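Local coordinates for protein lysozyme (Asticcacaulis excentricus, PDB 6H9D) that is the muramidase domain of SpmX, a lysozyme-family peptidoglycan hydrolase co-opted from a phage lysin and probably reduced in activity, linked to stalk synthesis, at residues A[62-67]-A[83-88]. Numbering follows the deposited sequence.
Sequences LPIVEA and ALVSFC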
loop_
_atom_site.group_PDB
_atom_site.type_symbol
_atom_site.label_atom_id
_atom_site.label_comp_id
_atom_site.label_asym_id
_atom_site.label_seq_id
_atom_site.Cartn_x
_atom_site.Cartn_y
_atom_site.Cartn_z
ATOM N N LEU A 62 10.032 0.341 1.162
ATOM C CA LEU A 62 10.933 0.819 2.216
ATOM C C LEU A 62 10.447 2.147 2.782
ATOM O O LEU A 62 10.345 2.262 3.995
ATOM C CB LEU A 62 12.369 0.953 1.699
ATOM C CG LEU A 62 13.134 -0.356 1.508
ATOM C CD1 LEU A 62 14.490 -0.099 0.853
ATOM C CD2 LEU A 62 13.319 -1.090 2.830
ATOM N N PRO A 63 10.167 3.194 1.975
ATOM C CA PRO A 63 9.694 4.460 2.516
ATOM C C PRO A 63 8.300 4.389 3.143
ATOM O O PRO A 63 7.988 5.186 4.032
ATOM C CB PRO A 63 9.702 5.433 1.343
ATOM C CG PRO A 63 9.739 4.552 0.114
ATOM C CD PRO A 63 10.402 3.264 0.524
ATOM N N ILE A 64 7.481 3.433 2.704
ATOM C CA ILE A 64 6.170 3.216 3.352
ATOM C C ILE A 64 6.381 2.644 4.760
ATOM O O ILE A 64 5.700 3.078 5.702
ATOM C CB ILE A 64 5.259 2.286 2.526
ATOM C CG1 ILE A 64 5.238 2.658 1.029
ATOM C CG2 ILE A 64 3.871 2.281 3.144
ATOM C CD1 ILE A 64 4.761 4.064 0.761
ATOM N N VAL A 65 7.227 1.615 4.867
ATOM C CA VAL A 65 7.576 0.986 6.144
ATOM C C VAL A 65 8.120 2.060 7.110
ATOM O O VAL A 65 7.739 2.105 8.289
ATOM C CB VAL A 65 8.560 -0.181 5.934
ATOM C CG1 VAL A 65 9.238 -0.660 7.222
ATOM C CG2 VAL A 65 7.885 -1.344 5.231
ATOM N N GLU A 66 8.982 2.949 6.595
ATOM C CA GLU A 66 9.532 4.063 7.381
ATOM C C GLU A 66 8.416 5.013 7.826
ATOM O O GLU A 66 8.355 5.368 8.995
ATOM C CB GLU A 66 10.584 4.808 6.564
ATOM C CG GLU A 66 11.869 4.015 6.457
ATOM C CD GLU A 66 12.436 3.664 7.824
ATOM O OE1 GLU A 66 12.727 4.606 8.591
ATOM O OE2 GLU A 66 12.533 2.457 8.138
ATOM N N ALA A 67 7.545 5.413 6.885
ATOM C CA ALA A 67 6.474 6.339 7.148
ATOM C C ALA A 67 5.527 5.795 8.232
ATOM O O ALA A 67 5.121 6.534 9.119
ATOM C CB ALA A 67 5.715 6.639 5.887
ATOM N N ALA A 83 -1.121 -4.417 7.298
ATOM C CA ALA A 83 -2.325 -3.802 6.675
ATOM C C ALA A 83 -2.135 -2.290 6.486
ATOM O O ALA A 83 -2.563 -1.747 5.462
ATOM C CB ALA A 83 -3.561 -4.079 7.493
ATOM N N LEU A 84 -1.555 -1.611 7.486
ATOM C CA LEU A 84 -1.327 -0.155 7.365
ATOM C C LEU A 84 -0.305 0.153 6.257
ATOM O O LEU A 84 -0.463 1.136 5.562
ATOM C CB LEU A 84 -0.892 0.437 8.705
ATOM C CG LEU A 84 -2.001 0.551 9.753
ATOM C CD1 LEU A 84 -1.450 1.103 11.049
ATOM C CD2 LEU A 84 -3.166 1.403 9.274
ATOM N N VAL A 85 0.721 -0.685 6.095
ATOM C CA VAL A 85 1.697 -0.489 5.021
ATOM C C VAL A 85 1.017 -0.631 3.654
ATOM O O VAL A 85 1.244 0.170 2.756
ATOM C CB VAL A 85 2.878 -1.461 5.156
ATOM C CG1 VAL A 85 3.739 -1.445 3.908
ATOM C CG2 VAL A 85 3.727 -1.139 6.373
ATOM N N SER A 86 0.135 -1.627 3.521
ATOM C CA SER A 86 -0.596 -1.862 2.300
ATOM C C SER A 86 -1.453 -0.636 1.992
ATOM O O SER A 86 -1.470 -0.122 0.859
ATOM C CB SER A 86 -1.445 -3.120 2.383
ATOM O OG SER A 86 -2.186 -3.314 1.171
ATOM N N PHE A 87 -2.110 -0.138 3.038
ATOM C CA PHE A 87 -3.047 0.956 2.931
ATOM C C PHE A 87 -2.288 2.248 2.565
ATOM O O PHE A 87 -2.617 2.922 1.606
ATOM C CB PHE A 87 -3.812 1.102 4.244
ATOM C CG PHE A 87 -4.765 2.272 4.273
ATOM C CD1 PHE A 87 -5.949 2.233 3.562
ATOM C CD2 PHE A 87 -4.467 3.407 5.005
ATOM C CE1 PHE A 87 -6.817 3.316 3.578
ATOM C CE2 PHE A 87 -5.344 4.481 5.032
ATOM C CZ PHE A 87 -6.514 4.437 4.314
ATOM N N CYS A 88 -1.215 2.512 3.305
ATOM C CA CYS A 88 -0.368 3.672 3.100
ATOM C C CYS A 88 0.297 3.639 1.715
ATOM O O CYS A 88 0.346 4.655 1.053
ATOM C CB CYS A 88 0.670 3.794 4.203
ATOM S SG CYS A 88 1.661 5.300 3.988
#
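The CG2 methyl of I64 is the bump on which this helix crossing turns: it drops into a shallow hollow between V85 and C88, one turn apart on the facing helix. V85 CG1 forms one wall, 3.8 Å from I64 CG2, and C88 CB the other, 3.7 Å from the same methyl. The backbone closes the floor, with V85 O lying 3.4 Å from I64 CG2. The methyl gets there because it stands anti to the backbone N of I64, while the longer CG1 branch lies beside that N and runs along the interface. C88 SG also reaches I64 CG2, at 3.8 Å, and extends the hollow's rim. Beside this, V65 CG2 meets V85 CG2 more loosely, at 4.3 Å, so that V85 offers one methyl to each of two neighbouring residues. The axes of the two short helical segments approach to 9.3 Å, with 119° between their N-to-C directions, and 219 Å² is buried in all. I6 packs on both valines, I14 on V85, and I93 on A67 and C88. Helix 50-71 is, as in phage lysozymes, the long helix linking the two lobes, here packed on helix 78-91 of the helical lobe. No hydrogen bond spans the segments; between side chains the join is apolar, and V85 O meets a methyl, consistent with cohesion that rests on shape and exclusion of water.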